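PDB 6CMK: AztD protein from Citrobacter koseri, which acts as a periplasmic zinc chaperone, handing one zinc ion directly to the solute-binding protein AztC of the AztABCD zinc transport system. Local coordinates for residues 126-131 and 171-176; 144-149 and 160-165; 176-181 and 196-201. All blocks are in the same frame, centred on the assembly; numbering follows the deposited sequence.

Contact 1 of 3, residues 126-131 and 171-176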
ATOM      1  N   HIS B 126     -16.095  20.498  -0.836  1.00 20.44           N
ATOM      2  CA  HIS B 126     -15.374  19.294  -1.231  1.00 19.26           C
ATOM      3  C   HIS B 126     -14.105  19.091  -0.420  1.00 17.00           C
ATOM      4  O   HIS B 126     -13.333  20.020  -0.175  1.00 17.52           O
ATOM      5  CB  HIS B 126     -15.046  19.336  -2.720  1.00 22.20           C
ATOM      6  CG  HIS B 126     -16.222  19.023  -3.590  1.00 45.96           C
ATOM      7  ND1 HIS B 126     -16.316  17.861  -4.324  1.00 52.08           N
ATOM      8  CD2 HIS B 126     -17.371  19.704  -3.815  1.00 54.33           C
ATOM      9  CE1 HIS B 126     -17.464  17.848  -4.977  1.00 55.55           C
ATOM     10  NE2 HIS B 126     -18.123  18.955  -4.685  1.00 51.52           N
ATOM     11  N   PHE B 127     -13.908  17.850  -0.003  1.00 17.52           N
ATOM     12  CA  PHE B 127     -12.744  17.413   0.749  1.00 16.64           C
ATOM     13  C   PHE B 127     -11.949  16.469  -0.139  1.00 16.15           C
ATOM     14  O   PHE B 127     -12.525  15.574  -0.764  1.00 15.88           O
ATOM     15  CB  PHE B 127     -13.189  16.710   2.035  1.00 18.06           C
ATOM     16  CG  PHE B 127     -12.090  16.005   2.770  1.00 16.22           C
ATOM     17  CD1 PHE B 127     -11.709  14.717   2.418  1.00 16.09           C
ATOM     18  CD2 PHE B 127     -11.468  16.609   3.852  1.00 23.63           C
ATOM     19  CE1 PHE B 127     -10.706  14.073   3.109  1.00 16.54           C
ATOM     20  CE2 PHE B 127     -10.468  15.954   4.548  1.00 21.18           C
ATOM     21  CZ  PHE B 127     -10.092  14.689   4.178  1.00 18.73           C
ATOM     22  N   VAL B 128     -10.637  16.685  -0.220  1.00 14.20           N
ATOM     23  CA  VAL B 128      -9.745  15.784  -0.944  1.00 13.54           C
ATOM     24  C   VAL B 128      -8.537  15.502  -0.068  1.00 18.49           C
ATOM     25  O   VAL B 128      -7.872  16.432   0.401  1.00 17.07           O
ATOM     26  CB  VAL B 128      -9.280  16.360  -2.295  1.00 13.23           C
ATOM     27  CG1 VAL B 128      -8.342  15.361  -2.980  1.00 14.49           C
ATOM     28  CG2 VAL B 128     -10.448  16.673  -3.203  1.00 17.45           C
ATOM     29  N   GLU B 129      -8.240  14.222   0.131  1.00 15.44           N
ATOM     30  CA  GLU B 129      -7.026  13.807   0.817  1.00 12.33           C
ATOM     31  C   GLU B 129      -6.291  12.796  -0.047  1.00 14.95           C
ATOM     32  O   GLU B 129      -6.914  11.952  -0.704  1.00 15.50           O
ATOM     33  CB  GLU B 129      -7.338  13.217   2.191  1.00 14.03           C
ATOM     34  CG  GLU B 129      -6.117  12.798   2.997  1.00 16.91           C
ATOM     35  CD  GLU B 129      -5.642  11.393   2.676  1.00 15.73           C
ATOM     36  OE1 GLU B 129      -6.449  10.593   2.150  1.00 15.43           O
ATOM     37  OE2 GLU B 129      -4.471  11.084   2.985  1.00 16.05           O
ATOM     38  N   ARG B 130      -4.967  12.908  -0.083  1.00 14.50           N
ATOM     39  CA  ARG B 130      -4.160  11.893  -0.745  1.00 14.74           C
ATOM     40  C   ARG B 130      -2.767  11.901  -0.142  1.00 12.17           C
ATOM     41  O   ARG B 130      -2.176  12.961   0.061  1.00 12.23           O
ATOM     42  CB  ARG B 130      -4.096  12.115  -2.266  1.00 23.31           C
ATOM     43  CG  ARG B 130      -3.800  13.547  -2.706  1.00 24.30           C
ATOM     44  CD  ARG B 130      -3.885  13.685  -4.230  1.00 17.22           C
ATOM     45  NE  ARG B 130      -2.947  12.790  -4.906  1.00 16.64           N
ATOM     46  CZ  ARG B 130      -1.640  13.011  -5.030  1.00 15.44           C
ATOM     47  NH1 ARG B 130      -1.104  14.101  -4.533  1.00 14.31           N
ATOM     48  NH2 ARG B 130      -0.869  12.131  -5.645  1.00 19.85           N
ATOM     49  N   GLN B 131      -2.259  10.704   0.170  1.00 12.92           N
ATOM     50  CA  GLN B 131      -0.901  10.543   0.700  1.00 11.65           C
ATOM     51  C   GLN B 131      -0.681  11.347   1.982  1.00 13.06           C
ATOM     52  O   GLN B 131       0.450  11.725   2.309  1.00 12.89           O
ATOM     53  CB  GLN B 131       0.135  10.913  -0.356  1.00 15.15           C
ATOM     54  CG  GLN B 131      -0.064  10.154  -1.651  1.00 16.47           C
ATOM     55  CD  GLN B 131       0.917  10.555  -2.722  1.00 15.41           C
ATOM     56  OE1 GLN B 131       1.313  11.721  -2.832  1.00 16.25           O
ATOM     57  NE2 GLN B 131       1.308   9.589  -3.532  1.00 13.25           N
ATOM     58  N   VAL B 171     -13.136  22.927  -6.015  1.00 18.96           N
ATOM     59  CA  VAL B 171     -12.394  21.800  -5.477  1.00 15.17           C
ATOM     60  C   VAL B 171     -10.914  22.139  -5.505  1.00 16.64           C
ATOM     61  O   VAL B 171     -10.428  22.813  -6.416  1.00 17.26           O
ATOM     62  CB  VAL B 171     -12.709  20.512  -6.274  1.00 17.28           C
ATOM     63  CG1 VAL B 171     -12.414  20.717  -7.750  1.00 20.03           C
ATOM     64  CG2 VAL B 171     -11.934  19.322  -5.709  1.00 18.17           C
ATOM     65  N   ALA B 172     -10.196  21.652  -4.493  1.00 15.93           N
ATOM     66  CA  ALA B 172      -8.756  21.790  -4.392  1.00 15.50           C
ATOM     67  C   ALA B 172      -8.156  20.407  -4.215  1.00 13.73           C
ATOM     68  O   ALA B 172      -8.627  19.627  -3.382  1.00 15.32           O
ATOM     69  CB  ALA B 172      -8.354  22.679  -3.212  1.00 17.00           C
ATOM     70  N   VAL B 173      -7.108  20.122  -4.974  1.00 16.67           N
ATOM     71  CA  VAL B 173      -6.440  18.831  -4.933  1.00 14.12           C
ATOM     72  C   VAL B 173      -5.023  19.064  -4.417  1.00 14.26           C
ATOM     73  O   VAL B 173      -4.275  19.852  -5.006  1.00 16.09           O
ATOM     74  CB  VAL B 173      -6.416  18.159  -6.315  1.00 12.71           C
ATOM     75  CG1 VAL B 173      -5.845  16.756  -6.194  1.00 14.19           C
ATOM     76  CG2 VAL B 173      -7.812  18.131  -6.917  1.00 19.62           C
ATOM     77  N   PRO B 174      -4.603  18.407  -3.313  1.00 13.91           N
ATOM     78  CA  PRO B 174      -3.298  18.722  -2.727  1.00 15.25           C
ATOM     79  C   PRO B 174      -2.158  17.909  -3.326  1.00 12.62           C
ATOM     80  O   PRO B 174      -2.270  16.686  -3.491  1.00 14.57           O
ATOM     81  CB  PRO B 174      -3.512  18.398  -1.248  1.00 14.27           C
ATOM     82  CG  PRO B 174      -4.456  17.230  -1.269  1.00 14.06           C
ATOM     83  CD  PRO B 174      -5.353  17.439  -2.481  1.00 13.60           C
ATOM     84  N   TYR B 175      -1.073  18.593  -3.666  1.00 14.63           N
ATOM     85  CA  TYR B 175       0.143  18.005  -4.226  1.00 13.52           C
ATOM     86  C   TYR B 175       1.347  18.410  -3.378  1.00 14.74           C
ATOM     87  O   TYR B 175       1.223  19.136  -2.395  1.00 15.06           O
ATOM     88  CB  TYR B 175       0.294  18.410  -5.701  1.00 15.01           C
ATOM     89  CG  TYR B 175      -0.699  17.643  -6.528  1.00 12.42           C
ATOM     90  CD1 TYR B 175      -0.451  16.330  -6.870  1.00 12.61           C
ATOM     91  CD2 TYR B 175      -1.928  18.186  -6.865  1.00 14.15           C
ATOM     92  CE1 TYR B 175      -1.354  15.591  -7.569  1.00 17.29           C
ATOM     93  CE2 TYR B 175      -2.846  17.449  -7.566  1.00 13.77           C
ATOM     94  CZ  TYR B 175      -2.556  16.141  -7.915  1.00 14.23           C
ATOM     95  OH  TYR B 175      -3.469  15.371  -8.598  1.00 14.83           O
ATOM     96  N   ASP B 176       2.520  17.889  -3.730  1.00 16.79           N
ATOM     97  CA  ASP B 176       3.745  18.247  -3.021  1.00 15.93           C
ATOM     98  C   ASP B 176       4.160  19.640  -3.454  1.00 13.03           C
ATOM     99  O   ASP B 176       4.542  19.843  -4.609  1.00 16.27           O
ATOM    100  CB  ASP B 176       4.856  17.252  -3.314  1.00 13.13           C
ATOM    101  CG  ASP B 176       4.515  15.857  -2.869  1.00 15.69           C
ATOM    102  OD1 ASP B 176       3.838  15.714  -1.827  1.00 16.15           O
ATOM    103  OD2 ASP B 176       4.938  14.904  -3.568  1.00 18.68           O
TER
HETATM  104  O   HOH W   1     -11.129  20.283  -1.980  1.00 19.51           O
HETATM  105  O   HOH W   2       4.139  12.464  -3.133  1.00 16.84           O
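R130 reaches across to P174 and Y175 and shows how one long side chain can join two propeller blades. Its CB points toward 171-176, and CG lies between the backbone N and the carbonyl carbon (chi1 47°), which brings it beside P174, 4.0 Å from P174 CG. CD comes next, with V173 CG1 at 4.1 Å, and the chain then bends at chi3, turning NE away from the line of the carbons. At the tip, R130 NH1 donates to P174 O at 3.0 Å. This bond lies in the carbonyl plane and close to that of the guanidinium, so it helps to fix the rotation of the group. One guanidinium face is left to Y175, whose CE1 sits 3.6 Å from R130 CZ, offset toward the rim; the two planes are 33° apart, well short of a flat stack.

Closer to the zinc, V128 sets CG1 on P174 CD (3.7 Å) and CG2 on V171 CG2 (3.9 Å), while a water bridges H126 O and A172 N. H126 NE2 binds the zinc ion together with H169 and H216.

Strands 126-130 and 172-174 run nearly parallel (14°) with axes 6.5 Å apart. Each pairs within its own blade, with 133-138 and 178-183 respectively, and F225 of strand 224-228 packs on V128, V173 and Y175.

Contact 2 of 3, residues 144-149 and 160-165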
ATOM      1  N   ALA B 144      -8.927  28.057   0.233  1.00 22.12           N
ATOM      2  CA  ALA B 144      -9.028  26.677   0.683  1.00 21.76           C
ATOM      3  C   ALA B 144      -7.981  26.426   1.758  1.00 20.88           C
ATOM      4  O   ALA B 144      -7.007  27.165   1.881  1.00 21.92           O
ATOM      5  CB  ALA B 144      -8.834  25.703  -0.483  1.00 24.29           C
ATOM      6  N   GLN B 145      -8.190  25.372   2.548  1.00 16.43           N
ATOM      7  CA  GLN B 145      -7.319  25.077   3.679  1.00 16.30           C
ATOM      8  C   GLN B 145      -6.572  23.781   3.415  1.00 15.50           C
ATOM      9  O   GLN B 145      -7.189  22.747   3.157  1.00 17.90           O
ATOM     10  CB  GLN B 145      -8.119  24.997   4.973  1.00 19.75           C
ATOM     11  CG  GLN B 145      -8.753  26.332   5.324  1.00 20.08           C
ATOM     12  CD  GLN B 145      -9.521  26.311   6.628  1.00 18.94           C
ATOM     13  OE1 GLN B 145      -9.270  25.490   7.508  1.00 21.54           O
ATOM     14  NE2 GLN B 145     -10.460  27.227   6.757  1.00 20.84           N
ATOM     15  N   ILE B 146      -5.246  23.848   3.451  1.00 16.46           N
ATOM     16  CA  ILE B 146      -4.390  22.693   3.199  1.00 15.01           C
ATOM     17  C   ILE B 146      -3.675  22.331   4.494  1.00 14.68           C
ATOM     18  O   ILE B 146      -3.178  23.205   5.212  1.00 17.13           O
ATOM     19  CB  ILE B 146      -3.390  22.971   2.055  1.00 19.42           C
ATOM     20  CG1 ILE B 146      -4.098  22.911   0.694  1.00 30.03           C
ATOM     21  CG2 ILE B 146      -2.274  21.935   2.021  1.00 21.67           C
ATOM     22  CD1 ILE B 146      -4.949  24.113   0.371  1.00 42.50           C
ATOM     23  N   LEU B 147      -3.618  21.037   4.788  1.00 14.12           N
ATOM     24  CA  LEU B 147      -3.007  20.557   6.016  1.00 14.08           C
ATOM     25  C   LEU B 147      -2.557  19.122   5.787  1.00 13.92           C
ATOM     26  O   LEU B 147      -2.592  18.615   4.663  1.00 15.22           O
ATOM     27  CB  LEU B 147      -3.969  20.676   7.193  1.00 14.92           C
ATOM     28  CG  LEU B 147      -5.332  20.009   7.041  1.00 21.25           C
ATOM     29  CD1 LEU B 147      -5.804  19.618   8.411  1.00 23.05           C
ATOM     30  CD2 LEU B 147      -6.347  20.939   6.372  1.00 21.77           C
ATOM     31  N   GLY B 148      -2.096  18.482   6.858  1.00 16.08           N
ATOM     32  CA  GLY B 148      -1.559  17.139   6.765  1.00 13.30           C
ATOM     33  C   GLY B 148      -2.083  16.243   7.867  1.00 15.39           C
ATOM     34  O   GLY B 148      -2.285  16.673   8.995  1.00 17.40           O
ATOM     35  N   GLU B 149      -2.268  14.966   7.514  1.00 13.88           N
ATOM     36  CA  GLU B 149      -2.854  13.981   8.423  1.00 13.32           C
ATOM     37  C   GLU B 149      -1.946  13.661   9.603  1.00 12.56           C
ATOM     38  O   GLU B 149      -2.432  13.427  10.716  1.00 15.50           O
ATOM     39  CB  GLU B 149      -3.168  12.681   7.670  1.00 15.89           C
ATOM     40  CG  GLU B 149      -3.827  11.627   8.566  1.00 18.73           C
ATOM     41  CD  GLU B 149      -4.177  10.331   7.846  1.00 21.75           C
ATOM     42  OE1 GLU B 149      -3.338   9.839   7.066  1.00 24.70           O
ATOM     43  OE2 GLU B 149      -5.289   9.792   8.081  1.00 16.29           O
ATOM     44  N   THR B 160      -2.358  25.848   5.891  1.00 18.03           N
ATOM     45  CA  THR B 160      -2.005  26.814   4.862  1.00 17.85           C
ATOM     46  C   THR B 160      -3.278  27.212   4.124  1.00 17.17           C
ATOM     47  O   THR B 160      -3.992  26.355   3.599  1.00 21.04           O
ATOM     48  CB  THR B 160      -0.964  26.250   3.897  1.00 24.02           C
ATOM     49  OG1 THR B 160       0.236  25.944   4.620  1.00 29.88           O
ATOM     50  CG2 THR B 160      -0.635  27.266   2.811  1.00 32.56           C
ATOM     51  N   LYS B 161      -3.574  28.505   4.111  1.00 20.24           N
ATOM     52  CA  LYS B 161      -4.698  29.015   3.343  1.00 18.24           C
ATOM     53  C   LYS B 161      -4.217  29.414   1.957  1.00 24.63           C
ATOM     54  O   LYS B 161      -3.286  30.212   1.815  1.00 26.39           O
ATOM     55  CB  LYS B 161      -5.362  30.195   4.060  1.00 23.37           C
ATOM     56  CG  LYS B 161      -6.284  29.726   5.180  1.00 22.45           C
ATOM     57  CD  LYS B 161      -7.097  30.845   5.805  1.00 34.74           C
ATOM     58  CE  LYS B 161      -7.957  30.301   6.942  1.00 47.33           C
ATOM     59  NZ  LYS B 161      -8.933  31.290   7.472  1.00 51.02           N
ATOM     60  N   VAL B 162      -4.848  28.849   0.938  1.00 21.90           N
ATOM     61  CA  VAL B 162      -4.468  29.076  -0.449  1.00 19.90           C
ATOM     62  C   VAL B 162      -5.599  29.846  -1.110  1.00 24.56           C
ATOM     63  O   VAL B 162      -6.743  29.382  -1.135  1.00 22.33           O
ATOM     64  CB  VAL B 162      -4.188  27.755  -1.179  1.00 20.49           C
ATOM     65  CG1 VAL B 162      -3.945  28.005  -2.671  1.00 22.79           C
ATOM     66  CG2 VAL B 162      -3.000  27.044  -0.534  1.00 25.47           C
ATOM     67  N   ASN B 163      -5.282  31.019  -1.641  1.00 23.49           N
ATOM     68  CA  ASN B 163      -6.302  31.856  -2.258  1.00 19.85           C
ATOM     69  C   ASN B 163      -6.831  31.207  -3.531  1.00 24.72           C
ATOM     70  O   ASN B 163      -6.064  30.684  -4.343  1.00 23.84           O
ATOM     71  CB  ASN B 163      -5.717  33.235  -2.567  1.00 28.37           C
ATOM     72  CG  ASN B 163      -6.752  34.205  -3.093  1.00 28.32           C
ATOM     73  OD1 ASN B 163      -6.987  34.282  -4.296  1.00 29.10           O
ATOM     74  ND2 ASN B 163      -7.371  34.960  -2.190  1.00 35.40           N
ATOM     75  N   VAL B 164      -8.150  31.250  -3.705  1.00 24.21           N
ATOM     76  CA  VAL B 164      -8.810  30.674  -4.869  1.00 27.04           C
ATOM     77  C   VAL B 164      -9.567  31.740  -5.661  1.00 27.18           C
ATOM     78  O   VAL B 164     -10.456  31.418  -6.446  1.00 24.09           O
ATOM     79  CB  VAL B 164      -9.724  29.501  -4.461  1.00 23.73           C
ATOM     80  CG1 VAL B 164      -8.886  28.399  -3.835  1.00 22.84           C
ATOM     81  CG2 VAL B 164     -10.794  29.951  -3.481  1.00 22.49           C
ATOM     82  N   VAL B 165      -9.209  33.015  -5.433  1.00 24.78           N
ATOM     83  CA  VAL B 165      -9.572  34.175  -6.246  1.00 22.35           C
ATOM     84  C   VAL B 165     -10.943  34.697  -5.833  1.00 30.76           C
ATOM     85  O   VAL B 165     -11.088  35.872  -5.472  1.00 29.24           O
ATOM     86  CB  VAL B 165      -9.519  33.868  -7.756  1.00 28.31           C
ATOM     87  CG1 VAL B 165     -10.049  35.057  -8.557  1.00 34.45           C
ATOM     88  CG2 VAL B 165      -8.094  33.574  -8.191  1.00 25.64           C
TER
HETATM   89  O   HOH W   3      -0.016  23.250   6.030  1.00 23.80           O
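I146 O and T160 are joined twice, once directly and once through a water. I146 O accepts T160 N at 2.8 Å and also accepts a long hydrogen bond from a water, 3.3 Å from I146 O. That water lies 3.1 Å from T160 OG1, which stands beside the backbone N of its residue and anti to the carbonyl carbon (chi1 -62°), so the hydroxyl is on hand at the end of the strand pair. In return, I146 N donates to T160 O, and a second reciprocal pair of backbone bonds links A144 with V162.

Between these two hydrogen-bonded pairs sits the non-hydrogen-bonded pair Q145 and K161. Their side chains lie side by side and point the same way, both extended, with Q145 NE2 4.0 Å from K161 CE. The amide nitrogen finds its hydrogen bond outside this pair, at T120 O.

The strands are the last two of a four-stranded antiparallel propeller blade, 160-163 being its outermost strand, and the 144° between their directions reflects the marked twist of such sheets. The connection between them carries the short helix 149-153, with G148 at its N-cap position.

A144, I146, T160 and V162 share the other face. There I146 CD1 touches V162 CG2 at 3.6 Å, the two side chains crossing at a slant. Just past the strand, V164 CG1 rests 4.3 Å from A144 CB. W137 of strand 133-138 packs against both A144 and V164. At the end of the strand, N163 OD1 accepts V165 N at 2.8 Å in an Asx turn, the donor standing well above the plane of the side-chain carbonyl.

Contact 3 of 3, residues 176-181 and 196-201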
ATOM      1  N   ASP B 176       2.520  17.889  -3.730  1.00 16.79           N
ATOM      2  CA  ASP B 176       3.745  18.247  -3.021  1.00 15.93           C
ATOM      3  C   ASP B 176       4.160  19.640  -3.454  1.00 13.03           C
ATOM      4  O   ASP B 176       4.542  19.843  -4.609  1.00 16.27           O
ATOM      5  CB  ASP B 176       4.856  17.252  -3.314  1.00 13.13           C
ATOM      6  CG  ASP B 176       4.515  15.857  -2.869  1.00 15.69           C
ATOM      7  OD1 ASP B 176       3.838  15.714  -1.827  1.00 16.15           O
ATOM      8  OD2 ASP B 176       4.938  14.904  -3.568  1.00 18.68           O
ATOM      9  N   ASN B 177       4.066  20.594  -2.535  1.00 14.65           N
ATOM     10  CA  ASN B 177       4.480  21.981  -2.740  1.00 18.90           C
ATOM     11  C   ASN B 177       3.577  22.731  -3.710  1.00 17.73           C
ATOM     12  O   ASN B 177       3.905  23.875  -4.085  1.00 17.17           O
ATOM     13  CB  ASN B 177       5.932  22.042  -3.224  1.00 19.91           C
ATOM     14  CG  ASN B 177       6.880  21.312  -2.290  1.00 20.61           C
ATOM     15  OD1 ASN B 177       6.880  21.557  -1.092  1.00 32.02           O
ATOM     16  ND2 ASN B 177       7.659  20.383  -2.834  1.00 27.92           N
ATOM     17  N   TYR B 178       2.445  22.137  -4.100  1.00 17.21           N
ATOM     18  CA  TYR B 178       1.503  22.709  -5.057  1.00 15.40           C
ATOM     19  C   TYR B 178       0.094  22.241  -4.714  1.00 18.81           C
ATOM     20  O   TYR B 178      -0.101  21.311  -3.929  1.00 18.47           O
ATOM     21  CB  TYR B 178       1.824  22.294  -6.499  1.00 16.45           C
ATOM     22  CG  TYR B 178       3.169  22.742  -7.012  1.00 14.88           C
ATOM     23  CD1 TYR B 178       3.333  24.001  -7.573  1.00 17.42           C
ATOM     24  CD2 TYR B 178       4.276  21.912  -6.938  1.00 15.49           C
ATOM     25  CE1 TYR B 178       4.565  24.416  -8.045  1.00 21.98           C
ATOM     26  CE2 TYR B 178       5.503  22.318  -7.403  1.00 18.83           C
ATOM     27  CZ  TYR B 178       5.639  23.570  -7.957  1.00 25.75           C
ATOM     28  OH  TYR B 178       6.860  23.980  -8.423  1.00 26.32           O
ATOM     29  N   ALA B 179      -0.891  22.893  -5.331  1.00 16.99           N
ATOM     30  CA  ALA B 179      -2.260  22.407  -5.350  1.00 14.56           C
ATOM     31  C   ALA B 179      -2.835  22.674  -6.730  1.00 21.06           C
ATOM     32  O   ALA B 179      -2.339  23.517  -7.476  1.00 19.70           O
ATOM     33  CB  ALA B 179      -3.140  23.067  -4.282  1.00 18.51           C
ATOM     34  N   VAL B 180      -3.872  21.920  -7.079  1.00 16.80           N
ATOM     35  CA  VAL B 180      -4.696  22.218  -8.243  1.00 15.17           C
ATOM     36  C   VAL B 180      -6.028  22.725  -7.725  1.00 18.33           C
ATOM     37  O   VAL B 180      -6.674  22.059  -6.906  1.00 17.17           O
ATOM     38  CB  VAL B 180      -4.889  20.988  -9.144  1.00 17.80           C
ATOM     39  CG1 VAL B 180      -5.937  21.278 -10.227  1.00 16.70           C
ATOM     40  CG2 VAL B 180      -3.559  20.589  -9.770  1.00 19.36           C
ATOM     41  N   VAL B 181      -6.440  23.897  -8.194  1.00 19.59           N
ATOM     42  CA  VAL B 181      -7.678  24.504  -7.730  1.00 23.41           C
ATOM     43  C   VAL B 181      -8.528  24.867  -8.933  1.00 17.12           C
ATOM     44  O   VAL B 181      -8.023  25.183 -10.015  1.00 19.71           O
ATOM     45  CB  VAL B 181      -7.442  25.762  -6.857  1.00 22.32           C
ATOM     46  CG1 VAL B 181      -6.629  25.417  -5.630  1.00 20.44           C
ATOM     47  CG2 VAL B 181      -6.762  26.860  -7.653  1.00 19.17           C
ATOM     48  N   ALA B 196      -9.327  24.538 -14.216  1.00 21.34           N
ATOM     49  CA  ALA B 196      -8.476  24.311 -13.058  1.00 19.31           C
ATOM     50  C   ALA B 196      -7.081  24.817 -13.376  1.00 19.36           C
ATOM     51  O   ALA B 196      -6.691  24.925 -14.540  1.00 25.35           O
ATOM     52  CB  ALA B 196      -8.412  22.831 -12.670  1.00 18.95           C
ATOM     53  N   ARG B 197      -6.319  25.108 -12.324  1.00 21.99           N
ATOM     54  CA  ARG B 197      -4.947  25.546 -12.506  1.00 18.24           C
ATOM     55  C   ARG B 197      -4.070  25.036 -11.377  1.00 22.04           C
ATOM     56  O   ARG B 197      -4.535  24.775 -10.264  1.00 17.76           O
ATOM     57  CB  ARG B 197      -4.840  27.074 -12.580  1.00 22.36           C
ATOM     58  CG  ARG B 197      -5.275  27.813 -11.320  1.00 22.42           C
ATOM     59  CD  ARG B 197      -4.873  29.288 -11.392  1.00 24.28           C
ATOM     60  NE  ARG B 197      -5.528  30.003 -12.484  1.00 23.83           N
ATOM     61  CZ  ARG B 197      -6.520  30.883 -12.344  1.00 26.54           C
ATOM     62  NH1 ARG B 197      -7.005  31.188 -11.149  1.00 29.42           N
ATOM     63  NH2 ARG B 197      -7.033  31.475 -13.417  1.00 28.80           N
ATOM     64  N   VAL B 198      -2.787  24.914 -11.681  1.00 16.62           N
ATOM     65  CA  VAL B 198      -1.773  24.645 -10.669  1.00 17.97           C
ATOM     66  C   VAL B 198      -1.432  25.951  -9.966  1.00 21.20           C
ATOM     67  O   VAL B 198      -1.254  26.987 -10.616  1.00 20.06           O
ATOM     68  CB  VAL B 198      -0.523  24.023 -11.314  1.00 18.80           C
ATOM     69  CG1 VAL B 198       0.555  23.776 -10.264  1.00 20.09           C
ATOM     70  CG2 VAL B 198      -0.875  22.726 -12.047  1.00 23.18           C
ATOM     71  N   VAL B 199      -1.352  25.912  -8.635  1.00 17.62           N
ATOM     72  CA  VAL B 199      -0.811  27.021  -7.861  1.00 18.85           C
ATOM     73  C   VAL B 199       0.245  26.472  -6.909  1.00 21.49           C
ATOM     74  O   VAL B 199       0.192  25.305  -6.511  1.00 21.67           O
ATOM     75  CB  VAL B 199      -1.906  27.790  -7.078  1.00 21.43           C
ATOM     76  CG1 VAL B 199      -2.929  28.390  -8.036  1.00 19.56           C
ATOM     77  CG2 VAL B 199      -2.573  26.895  -6.036  1.00 17.62           C
ATOM     78  N   ASP B 200       1.227  27.307  -6.563  1.00 19.55           N
ATOM     79  CA  ASP B 200       2.111  26.931  -5.470  1.00 21.23           C
ATOM     80  C   ASP B 200       1.390  27.228  -4.157  1.00 23.58           C
ATOM     81  O   ASP B 200       0.227  27.648  -4.147  1.00 24.66           O
ATOM     82  CB  ASP B 200       3.477  27.614  -5.596  1.00 21.52           C
ATOM     83  CG  ASP B 200       3.426  29.107  -5.399  1.00 28.81           C
ATOM     84  OD1 ASP B 200       2.471  29.615  -4.784  1.00 26.53           O
ATOM     85  OD2 ASP B 200       4.377  29.781  -5.865  1.00 25.55           O
ATOM     86  N   LEU B 201       2.042  26.967  -3.022  1.00 19.85           N
ATOM     87  CA  LEU B 201       1.298  27.050  -1.774  1.00 17.58           C
ATOM     88  C   LEU B 201       1.235  28.469  -1.233  1.00 26.21           C
ATOM     89  O   LEU B 201       0.610  28.691  -0.192  1.00 27.12           O
ATOM     90  CB  LEU B 201       1.874  26.083  -0.736  1.00 21.36           C
ATOM     91  CG  LEU B 201       1.761  24.604  -1.124  1.00 29.03           C
ATOM     92  CD1 LEU B 201       2.426  23.737  -0.081  1.00 29.10           C
ATOM     93  CD2 LEU B 201       0.301  24.174  -1.310  1.00 24.88           C
TER
HETATM   94  O   HOH W   4       4.902  26.084  -2.841  1.00 25.79           O
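A179 and V199 exchange backbone hydrogen bonds in both directions, and V181 and R197 do the same two residues along. V199 N reaches A179 O at 2.8 Å with an N-H...O angle of 173°. At the open end of the strands a water takes over: it donates to N177 O and accepts from L201 N. The charged ends turn to other partners, R197 NE to D209 and D200 OD2 to K204.

These strands form a beta hairpin, the second and third strands of their propeller blade counted from the inside, and the long connection between them spans 184-194.

Packing differs on the two faces. On the side of V180 and V198, V180 CG2 meets V198 CG2 at 4.1 Å, and V180 CG1 also touches A196 CB at 3.8 Å. On the side of A179, V181, R197 and V199, V181 CG2 takes the position between its backbone N and carbonyl carbon, 4.1 Å from both R197 CG and V199 CG1. Y178 presents its ring edge to V199 O, and Y178 CD1 lies 3.9 Å from V198 CG1. At the N177 end, L201 CG rests 3.7 Å from N177 C, while L201 CD2 lies 3.9 Å from Y178 O.

In the fold
The three contacts illustrate how a beta propeller is built from pairing within blades and packing between them. Contact 2 lies in the blade of residues 124-163 and contact 3 in the next one, whereas contact 1 joins the inner strands of both, nearest the zinc bound by H126. Their centres are about 9 to 10 Å apart. Along the chain, contact 2 falls between the two segments of contact 1, and contact 3 follows, sharing D176 with contact 1. Strand 172-174 pairs with 178-183, placing segment 171-176 of contact 1 in the sheet of contact 3, while V162 on V199 packs contacts 2 and 3 together. Packing between the two blades runs from the zinc-binding H126 outward.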